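Local coordinates for Lmo0488 protein (Listeria monocytogenes serovar 1/2a, PDB 5TED), which activates the protocatechuate biosynthesis genes in response to shikimate as a LysR-type transcriptional regulator, represented here by its effector-binding domain, at residues A[11-16]-A[73-78]; A[115-120]-A[175-180]; A[20-25]-A[34-39]. One frame throughout, in Å; residues are numbered along the deposited sequence.

Interaction 1: A[11-16]-A[73-78]. With SKM ((3R,4S,5R)-3,4,5-trihydroxycyclohex-1-ene-1-carboxylic acid), chain D.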
loop_
_atom_site.group_PDB
_atom_site.type_symbol
_atom_site.label_atom_id
_atom_site.label_comp_id
_atom_site.label_asym_id
_atom_site.label_seq_id
_atom_site.Cartn_x
_atom_site.Cartn_y
_atom_site.Cartn_z
ATOM N N TYR A 11 6.392 0.371 3.007
ATOM C CA TYR A 11 5.041 0.918 2.994
ATOM C C TYR A 11 4.674 1.637 4.286
ATOM O O TYR A 11 3.999 2.678 4.260
ATOM C CB TYR A 11 4.051 -0.202 2.748
ATOM C CG TYR A 11 4.197 -0.889 1.422
ATOM C CD1 TYR A 11 3.793 -0.269 0.249
ATOM C CD2 TYR A 11 4.719 -2.177 1.346
ATOM C CE1 TYR A 11 3.899 -0.916 -0.981
ATOM C CE2 TYR A 11 4.832 -2.837 0.119
ATOM C CZ TYR A 11 4.419 -2.190 -1.036
ATOM O OH TYR A 11 4.504 -2.821 -2.254
ATOM N N THR A 12 4.990 1.040 5.436
ATOM C CA THR A 12 4.436 1.654 6.639
ATOM C C THR A 12 4.996 3.052 6.875
ATOM O O THR A 12 4.455 3.779 7.707
ATOM C CB THR A 12 4.645 0.796 7.896
ATOM O OG1 THR A 12 6.041 0.595 8.135
ATOM C CG2 THR A 12 3.913 -0.561 7.776
ATOM N N MET A 13 6.061 3.444 6.178
ATOM C CA MET A 13 6.610 4.772 6.420
ATOM C C MET A 13 5.816 5.887 5.738
ATOM O O MET A 13 6.059 7.060 6.039
ATOM C CB MET A 13 8.072 4.826 5.983
ATOM C CG MET A 13 8.994 3.870 6.756
ATOM S SD MET A 13 9.326 4.336 8.480
ATOM C CE MET A 13 7.993 3.518 9.349
ATOM N N GLY A 14 4.867 5.556 4.856
ATOM C CA GLY A 14 4.163 6.605 4.114
ATOM C C GLY A 14 3.158 7.368 4.952
ATOM O O GLY A 14 2.978 8.575 4.776
ATOM N N ALA A 15 2.495 6.681 5.880
ATOM C CA ALA A 15 1.376 7.295 6.595
ATOM C C ALA A 15 1.824 8.506 7.410
ATOM O O ALA A 15 1.154 9.545 7.409
ATOM C CB ALA A 15 0.699 6.263 7.501
ATOM N N HIS A 16 2.943 8.386 8.133
ATOM C CA HIS A 16 3.335 9.417 9.095
ATOM C C HIS A 16 4.819 9.760 9.112
ATOM O O HIS A 16 5.173 10.935 9.267
ATOM C CB HIS A 16 2.947 9.002 10.511
ATOM C CG HIS A 16 1.495 8.662 10.657
ATOM N ND1 HIS A 16 0.503 9.618 10.707
ATOM C CD2 HIS A 16 0.864 7.464 10.714
ATOM C CE1 HIS A 16 -0.675 9.025 10.799
ATOM N NE2 HIS A 16 -0.483 7.717 10.812
ATOM N N PRO A 73 20.555 3.457 11.901
ATOM C CA PRO A 73 19.239 3.370 12.547
ATOM C C PRO A 73 18.466 4.674 12.395
ATOM O O PRO A 73 19.016 5.763 12.561
ATOM C CB PRO A 73 19.587 3.072 14.016
ATOM C CG PRO A 73 20.988 3.554 14.188
ATOM C CD PRO A 73 21.665 3.351 12.863
ATOM N N LEU A 74 17.186 4.562 12.034
ATOM C CA LEU A 74 16.338 5.736 11.841
ATOM C C LEU A 74 15.126 5.738 12.757
ATOM O O LEU A 74 14.882 6.742 13.434
ATOM C CB LEU A 74 15.877 5.845 10.377
ATOM C CG LEU A 74 14.917 7.014 10.087
ATOM C CD1 LEU A 74 15.598 8.367 10.258
ATOM C CD2 LEU A 74 14.335 6.875 8.673
ATOM N N THR A 75 14.372 4.642 12.826
ATOM C CA THR A 75 13.200 4.578 13.701
ATOM C C THR A 75 12.983 3.119 14.098
ATOM O O THR A 75 13.824 2.258 13.836
ATOM C CB THR A 75 11.983 5.209 13.011
ATOM O OG1 THR A 75 10.881 5.234 13.912
ATOM C CG2 THR A 75 11.597 4.441 11.724
ATOM N N LYS A 76 11.858 2.838 14.754
ATOM C CA LYS A 76 11.579 1.480 15.210
ATOM C C LYS A 76 10.077 1.254 15.233
ATOM O O LYS A 76 9.290 2.202 15.176
ATOM C CB LYS A 76 12.159 1.217 16.598
ATOM C CG LYS A 76 11.539 2.069 17.696
ATOM C CD LYS A 76 12.384 1.996 18.963
ATOM C CE LYS A 76 11.893 2.991 20.000
ATOM N NZ LYS A 76 10.416 2.865 20.179
ATOM N N GLN A 77 9.682 -0.018 15.319
ATOM C CA GLN A 77 8.270 -0.366 15.440
ATOM C C GLN A 77 8.103 -1.451 16.488
ATOM O O GLN A 77 9.052 -2.156 16.840
ATOM C CB GLN A 77 7.682 -0.838 14.104
ATOM C CG GLN A 77 7.682 0.239 13.049
ATOM C CD GLN A 77 7.254 -0.267 11.701
ATOM O OE1 GLN A 77 7.591 -1.387 11.305
ATOM N NE2 GLN A 77 6.505 0.559 10.980
ATOM N N GLU A 78 6.875 -1.576 16.978
ATOM C CA GLU A 78 6.502 -2.631 17.906
ATOM C C GLU A 78 5.731 -3.699 17.133
ATOM O O GLU A 78 4.723 -3.393 16.490
ATOM C CB GLU A 78 5.651 -2.066 19.045
ATOM C CG GLU A 78 5.135 -3.112 20.024
ATOM C CD GLU A 78 4.010 -2.585 20.923
ATOM O OE1 GLU A 78 3.676 -1.376 20.836
ATOM O OE2 GLU A 78 3.457 -3.388 21.716
HETATM O O12 SKM D . 5.238 -3.030 4.850
HETATM C C8 SKM D . 5.365 -4.442 4.988
HETATM C C6 SKM D . 6.030 -4.997 3.922
HETATM O O7 SKM D . 6.164 -6.410 4.070
HETATM C C5 SKM D . 7.568 -4.424 3.732
HETATM C C4 SKM D . 8.354 -4.477 4.970
HETATM C C1 SKM D . 9.888 -4.402 4.953
HETATM O O2 SKM D . 10.500 -4.668 3.879
HETATM O O3 SKM D . 10.524 -4.098 6.009
HETATM C C10 SKM D . 7.584 -4.545 6.374
HETATM C C9 SKM D . 6.173 -4.782 6.429
HETATM O O11 SKM D . 5.641 -3.994 7.418
#
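T12 and Q77 meet at the edge of the shikimate pocket, in the periplasmic-binding-protein-like fold of the LysR effector-binding domain. Q77 NE2 donates to T12 OG1 at 2.9 Å, with an N-H...O angle of 151°. The hydroxyl lies slightly tilted from the amide plane. The two side chains come from opposite directions. The first torsion of T12 sets OG1 between its backbone N and carbonyl carbon (chi1 60°), which turns the hydroxyl to Q77 and leaves CG2 for the ligand. T12 CG2 lies 3.9 Å from shikimate O11. The ring of Y11 meets the same ligand at its edge, with Y11 CD2 3.6 Å from shikimate O12 and the oxygen in the ring plane. Y11 and T12 line the pocket.

Beside the polar bond is an apolar patch. The bent chain of M13 meets T75 tip to tip, SD to CG2 at 4.0 Å. M13 CE also rests 3.7 Å from Q77 NE2. At its other end the Q77 amide accepts from R177 NE through OE1. R177 NE can only donate, so OE1 must face it; this sets the flip of the amide and leaves NE2 for T12. R177 in turn bonds the shikimate, consistent with Q77 acting as a second-shell residue that orients a ligand-binding side chain.

Segment 11-16 is the loop between strand 4-10 and helix 17-26. Segment 73-78 lies on strand 69-84, antiparallel to strand 177-184. L74 and T75 both face I179 there, in a classic beta bulge. I179 also packs on M13, and F208 of helix 191-208 touches T75.

Interaction 2: A[115-120]-A[175-180]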
loop_
_atom_site.group_PDB
_atom_site.type_symbol
_atom_site.label_atom_id
_atom_site.label_comp_id
_atom_site.label_asym_id
_atom_site.label_seq_id
_atom_site.Cartn_x
_atom_site.Cartn_y
_atom_site.Cartn_z
ATOM N N ARG A 115 10.683 -10.336 7.530
ATOM C CA ARG A 115 10.621 -11.781 7.739
ATOM C C ARG A 115 11.793 -12.351 8.532
ATOM O O ARG A 115 11.580 -13.269 9.331
ATOM C CB ARG A 115 10.491 -12.511 6.400
ATOM C CG ARG A 115 9.046 -12.563 5.880
ATOM C CD ARG A 115 8.177 -13.523 6.683
ATOM N NE ARG A 115 8.773 -14.853 6.678
ATOM C CZ ARG A 115 8.750 -15.656 5.621
ATOM N NH1 ARG A 115 8.143 -15.265 4.504
ATOM N NH2 ARG A 115 9.338 -16.846 5.680
ATOM N N PRO A 116 13.031 -11.859 8.370
ATOM C CA PRO A 116 14.112 -12.352 9.247
ATOM C C PRO A 116 13.790 -12.253 10.732
ATOM O O PRO A 116 13.941 -13.240 11.461
ATOM C CB PRO A 116 15.305 -11.478 8.844
ATOM C CG PRO A 116 15.061 -11.193 7.403
ATOM C CD PRO A 116 13.559 -11.013 7.282
ATOM N N LEU A 117 13.341 -11.087 11.202
ATOM C CA LEU A 117 12.952 -10.945 12.605
ATOM C C LEU A 117 11.801 -11.881 12.962
ATOM O O LEU A 117 11.859 -12.610 13.962
ATOM C CB LEU A 117 12.575 -9.490 12.900
ATOM C CG LEU A 117 12.013 -9.183 14.288
ATOM C CD1 LEU A 117 12.972 -9.677 15.369
ATOM C CD2 LEU A 117 11.743 -7.701 14.473
ATOM N N ILE A 118 10.734 -11.862 12.166
ATOM C CA ILE A 118 9.570 -12.685 12.483
ATOM C C ILE A 118 9.958 -14.159 12.531
ATOM O O ILE A 118 9.639 -14.870 13.492
ATOM C CB ILE A 118 8.428 -12.427 11.480
ATOM C CG1 ILE A 118 7.782 -11.062 11.736
ATOM C CG2 ILE A 118 7.393 -13.563 11.556
ATOM C CD1 ILE A 118 6.939 -10.544 10.571
ATOM N N ASP A 119 10.649 -14.644 11.495
ATOM C CA ASP A 119 11.047 -16.053 11.489
ATOM C C ASP A 119 11.915 -16.388 12.698
ATOM O O ASP A 119 11.811 -17.485 13.265
ATOM C CB ASP A 119 11.793 -16.394 10.195
ATOM C CG ASP A 119 10.895 -16.340 8.964
ATOM O OD1 ASP A 119 9.660 -16.235 9.116
ATOM O OD2 ASP A 119 11.431 -16.378 7.842
ATOM N N SER A 120 12.792 -15.469 13.102
ATOM C CA SER A 120 13.637 -15.778 14.249
ATOM C C SER A 120 12.820 -15.859 15.534
ATOM O O SER A 120 13.112 -16.698 16.395
ATOM C CB SER A 120 14.769 -14.755 14.379
ATOM O OG SER A 120 14.316 -13.540 14.942
ATOM N N HIS A 175 11.703 -8.659 20.999
ATOM C CA HIS A 175 12.865 -8.217 20.241
ATOM C C HIS A 175 12.515 -6.949 19.469
ATOM O O HIS A 175 11.368 -6.737 19.064
ATOM C CB HIS A 175 13.388 -9.311 19.293
ATOM C CG HIS A 175 14.066 -10.455 19.994
ATOM N ND1 HIS A 175 15.384 -10.407 20.401
ATOM C CD2 HIS A 175 13.609 -11.678 20.357
ATOM C CE1 HIS A 175 15.708 -11.549 20.984
ATOM N NE2 HIS A 175 14.649 -12.338 20.969
ATOM N N ASP A 176 13.530 -6.116 19.266
ATOM C CA ASP A 176 13.351 -4.807 18.667
ATOM C C ASP A 176 13.254 -4.916 17.150
ATOM O O ASP A 176 13.967 -5.702 16.521
ATOM C CB ASP A 176 14.505 -3.891 19.068
ATOM C CG ASP A 176 14.615 -3.740 20.570
ATOM O OD1 ASP A 176 13.790 -2.999 21.149
ATOM O OD2 ASP A 176 15.509 -4.380 21.170
ATOM N N ARG A 177 12.324 -4.168 16.575
ATOM C CA ARG A 177 12.180 -4.031 15.127
ATOM C C ARG A 177 12.721 -2.646 14.789
ATOM O O ARG A 177 12.069 -1.644 15.066
ATOM C CB ARG A 177 10.714 -4.176 14.700
ATOM C CG ARG A 177 10.454 -4.279 13.185
ATOM C CD ARG A 177 10.839 -2.983 12.427
ATOM N NE ARG A 177 10.156 -2.859 11.134
ATOM C CZ ARG A 177 10.622 -3.321 9.973
ATOM N NH1 ARG A 177 11.795 -3.944 9.919
ATOM N NH2 ARG A 177 9.920 -3.138 8.856
ATOM N N PHE A 178 13.922 -2.586 14.225
ATOM C CA PHE A 178 14.516 -1.322 13.815
ATOM C C PHE A 178 14.323 -1.108 12.320
ATOM O O PHE A 178 14.243 -2.066 11.544
ATOM C CB PHE A 178 16.003 -1.271 14.147
ATOM C CG PHE A 178 16.285 -1.152 15.610
ATOM C CD1 PHE A 178 16.080 0.043 16.279
ATOM C CD2 PHE A 178 16.748 -2.246 16.321
ATOM C CE1 PHE A 178 16.340 0.142 17.632
ATOM C CE2 PHE A 178 17.010 -2.151 17.670
ATOM C CZ PHE A 178 16.807 -0.962 18.328
ATOM N N ILE A 179 14.253 0.165 11.935
ATOM C CA ILE A 179 14.163 0.593 10.542
ATOM C C ILE A 179 15.318 1.549 10.268
ATOM O O ILE A 179 15.642 2.401 11.107
ATOM C CB ILE A 179 12.802 1.261 10.258
ATOM C CG1 ILE A 179 11.682 0.212 10.316
ATOM C CG2 ILE A 179 12.822 2.011 8.912
ATOM C CD1 ILE A 179 10.305 0.795 10.256
ATOM N N TYR A 180 15.924 1.424 9.089
ATOM C CA TYR A 180 17.202 2.055 8.796
ATOM C C TYR A 180 17.098 2.988 7.603
ATOM O O TYR A 180 16.292 2.777 6.696
ATOM C CB TYR A 180 18.276 1.001 8.506
ATOM C CG TYR A 180 18.533 0.125 9.690
ATOM C CD1 TYR A 180 17.678 -0.935 9.991
ATOM C CD2 TYR A 180 19.613 0.360 10.530
ATOM C CE1 TYR A 180 17.894 -1.747 11.092
ATOM C CE2 TYR A 180 19.833 -0.447 11.647
ATOM C CZ TYR A 180 18.972 -1.495 11.914
ATOM O OH TYR A 180 19.196 -2.298 13.008
#
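The guanidinium of R177 has I179 CG1 on one face, 3.5 Å above its plane and offset toward the rim, while the aliphatic root of R177 meets L117 across the contact. The guanidinium of R115 has the carboxylate of D119 at its edge, in plane. R115 NE reaches D119 OD1 at 2.9 Å and R115 NH2 reaches D119 OD2 at 3.0 Å. This side-on, two-nitrogen salt bridge spans one turn of the helix.

No hydrogen bond crosses the contact; L117 carries it by van der Waals packing. Its CG stands anti to the backbone N (chi1 174°), which sends both methyls over to segment 175-180. L117 CD2 lies 3.7 Å from R177 CB and 3.6 Å from the carbonyl O of D176. L117 CD1 lies 4.0 Å from H175 CB. Both partner side chains run at a slant to the leucine. S120 OG donates to L117 O at 2.8 Å.

The polar end of R177 has other partners: NH1 bonds S61, and NH2 bonds the shikimate oxygen O3. L117 therefore packs on the stem of a ligand-binding arginine. H175 NE2 bonds E124, farther along helix 115-124.

L117 thus joins helix 115-124 to R177 of strand 177-184 and to the loop residues H175 and D176 leading into it. L117 also touches L79 of strand 69-84, the antiparallel neighbour of that strand. I118 turns to F107 and F108 of strand 104-108.

Interaction 3: A[20-25]-A[34-39]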
loop_
_atom_site.group_PDB
_atom_site.type_symbol
_atom_site.label_atom_id
_atom_site.label_comp_id
_atom_site.label_asym_id
_atom_site.label_seq_id
_atom_site.Cartn_x
_atom_site.Cartn_y
_atom_site.Cartn_z
ATOM N N GLU A 20 6.359 13.413 8.208
ATOM C CA GLU A 20 6.938 14.173 9.316
ATOM C C GLU A 20 8.350 14.644 8.993
ATOM O O GLU A 20 8.714 15.796 9.265
ATOM C CB GLU A 20 6.944 13.319 10.586
ATOM C CG GLU A 20 7.409 14.102 11.861
ATOM C CD GLU A 20 7.286 13.285 13.156
ATOM O OE1 GLU A 20 6.724 12.172 13.116
ATOM O OE2 GLU A 20 7.744 13.761 14.219
ATOM N N LEU A 21 9.168 13.758 8.427
ATOM C CA LEU A 21 10.530 14.118 8.036
ATOM C C LEU A 21 10.535 15.182 6.942
ATOM O O LEU A 21 11.283 16.165 7.016
ATOM C CB LEU A 21 11.267 12.860 7.554
ATOM C CG LEU A 21 11.648 11.839 8.628
ATOM C CD1 LEU A 21 12.152 10.579 7.992
ATOM C CD2 LEU A 21 12.746 12.416 9.551
ATOM N N VAL A 22 9.710 14.999 5.911
ATOM C CA VAL A 22 9.705 15.934 4.784
ATOM C C VAL A 22 9.192 17.298 5.217
ATOM O O VAL A 22 9.754 18.338 4.853
ATOM C CB VAL A 22 8.856 15.364 3.639
ATOM C CG1 VAL A 22 8.510 16.465 2.644
ATOM C CG2 VAL A 22 9.606 14.221 2.940
ATOM N N GLN A 23 8.122 17.319 6.008
ATOM C CA GLN A 23 7.568 18.589 6.457
ATOM C C GLN A 23 8.587 19.358 7.301
ATOM O O GLN A 23 8.804 20.556 7.089
ATOM C CB GLN A 23 6.262 18.343 7.222
ATOM C CG GLN A 23 5.437 19.605 7.496
ATOM C CD GLN A 23 5.952 20.401 8.666
ATOM O OE1 GLN A 23 6.395 19.838 9.661
ATOM N NE2 GLN A 23 5.887 21.717 8.559
ATOM N N ASN A 24 9.239 18.678 8.253
ATOM C CA ASN A 24 10.205 19.363 9.109
ATOM C C ASN A 24 11.459 19.762 8.333
ATOM O O ASN A 24 11.978 20.872 8.513
ATOM C CB ASN A 24 10.565 18.484 10.311
ATOM C CG ASN A 24 9.539 18.583 11.439
ATOM O OD1 ASN A 24 9.597 19.515 12.242
ATOM N ND2 ASN A 24 8.604 17.632 11.509
ATOM N N PHE A 25 11.932 18.905 7.432
ATOM C CA PHE A 25 13.063 19.271 6.580
ATOM C C PHE A 25 12.785 20.542 5.781
ATOM O O PHE A 25 13.642 21.436 5.686
ATOM C CB PHE A 25 13.359 18.106 5.631
ATOM C CG PHE A 25 14.529 18.331 4.716
ATOM C CD1 PHE A 25 15.819 18.270 5.203
ATOM C CD2 PHE A 25 14.340 18.508 3.352
ATOM C CE1 PHE A 25 16.902 18.438 4.368
ATOM C CE2 PHE A 25 15.421 18.657 2.502
ATOM C CZ PHE A 25 16.709 18.626 3.012
ATOM N N ILE A 34 14.346 22.198 -2.749
ATOM C CA ILE A 34 14.617 20.790 -3.022
ATOM C C ILE A 34 13.317 20.101 -3.430
ATOM O O ILE A 34 12.240 20.419 -2.912
ATOM C CB ILE A 34 15.228 20.137 -1.777
ATOM C CG1 ILE A 34 16.569 20.798 -1.446
ATOM C CG2 ILE A 34 15.329 18.593 -1.953
ATOM C CD1 ILE A 34 17.166 20.325 -0.163
ATOM N N THR A 35 13.391 19.176 -4.381
ATOM C CA THR A 35 12.199 18.429 -4.760
ATOM C C THR A 35 12.396 16.954 -4.434
ATOM O O THR A 35 13.523 16.488 -4.264
ATOM C CB THR A 35 11.882 18.587 -6.249
ATOM O OG1 THR A 35 12.912 17.960 -7.046
ATOM C CG2 THR A 35 11.836 20.067 -6.575
ATOM N N PHE A 36 11.288 16.217 -4.352
ATOM C CA PHE A 36 11.314 14.798 -4.029
ATOM C C PHE A 36 10.468 14.014 -5.023
ATOM O O PHE A 36 9.476 14.519 -5.559
ATOM C CB PHE A 36 10.736 14.489 -2.648
ATOM C CG PHE A 36 11.572 14.931 -1.488
ATOM C CD1 PHE A 36 11.524 16.238 -1.033
ATOM C CD2 PHE A 36 12.350 14.010 -0.800
ATOM C CE1 PHE A 36 12.271 16.633 0.070
ATOM C CE2 PHE A 36 13.089 14.395 0.306
ATOM C CZ PHE A 36 13.045 15.707 0.738
ATOM N N SER A 37 10.847 12.754 -5.223
ATOM C CA SER A 37 9.942 11.723 -5.716
ATOM C C SER A 37 9.970 10.576 -4.718
ATOM O O SER A 37 11.033 10.257 -4.176
ATOM C CB SER A 37 10.329 11.258 -7.116
ATOM O OG SER A 37 9.736 12.115 -8.083
ATOM N N PHE A 38 8.793 10.039 -4.394
ATOM C CA PHE A 38 8.632 9.053 -3.331
ATOM C C PHE A 38 8.212 7.708 -3.907
ATOM O O PHE A 38 7.208 7.625 -4.623
ATOM C CB PHE A 38 7.587 9.523 -2.325
ATOM C CG PHE A 38 7.908 10.843 -1.712
ATOM C CD1 PHE A 38 8.932 10.948 -0.795
ATOM C CD2 PHE A 38 7.197 11.979 -2.067
ATOM C CE1 PHE A 38 9.239 12.160 -0.222
ATOM C CE2 PHE A 38 7.511 13.199 -1.518
ATOM C CZ PHE A 38 8.537 13.284 -0.573
ATOM N N PHE A 39 8.940 6.658 -3.552
ATOM C CA PHE A 39 8.663 5.304 -4.019
ATOM C C PHE A 39 8.355 4.399 -2.829
ATOM O O PHE A 39 8.934 4.573 -1.755
ATOM C CB PHE A 39 9.854 4.788 -4.822
ATOM C CG PHE A 39 10.251 5.716 -5.931
ATOM C CD1 PHE A 39 11.097 6.793 -5.685
ATOM C CD2 PHE A 39 9.739 5.547 -7.208
ATOM C CE1 PHE A 39 11.452 7.670 -6.704
ATOM C CE2 PHE A 39 10.093 6.428 -8.236
ATOM C CZ PHE A 39 10.949 7.484 -7.981
#
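The carbonyl oxygen of E20 takes two bonds from N24, on the helix whose V22 and F25 pack against segment 34-39. The backbone N of N24 is 3.1 Å from E20 O, and N24 ND2 is 2.9 Å from it. The two donors arrive from opposite faces of the carbonyl plane.

The contact itself is buried and apolar. F25 has its CG anti to the backbone N (chi1 -178°), which extends the ring toward the strand. The edge of the F25 ring meets I34, with F25 CE2 3.6 Å from I34 CD1, and the two side chains cross at about a right angle. F25 CD2 also lies 4.0 Å from F36 CZ, at the edge of the F36 ring. V22 CG2 sits over one face of F36, toward the rim, and 3.8 Å from F38 CZ.

The axes of helix 20-25 and strand 35-39 run antiparallel, at 176°, and approach to 11.5 Å. They belong to the beta-alpha-beta unit of strand 4-10, helix 17-26 and strand 35-41. F196 of helix 191-208 meets both F25 and F36 edge-to-face. Y149 of the second subunit packs on V22 and F36, and strand 35-41 lies parallel to strand 4-10.

In the fold
From the N terminus, strand 4-10 leads into the pocket loop 11-16, and helix 17-26 follows directly. Interaction 3 closes first, a short loop between that helix and strand 35-41. It lies wholly within the longer loop that interaction 1 closes when strand 69-84 returns to the pocket. Interaction 2 comes later and in series, joining helix 115-124, which packs on the two-stranded parallel sheet, to strand 177-184 of the mixed sheet. Interactions 1 and 2 touch through backbone pairing: L74 N is 2.8 Å from I179 O, a probable hydrogen bond. All three contacts reach the same mixed sheet. Interactions 2 and 3 are on opposite sides of the chain's centre, with centres about 26 Å apart. Interactions 1 and 3 also touch the second subunit.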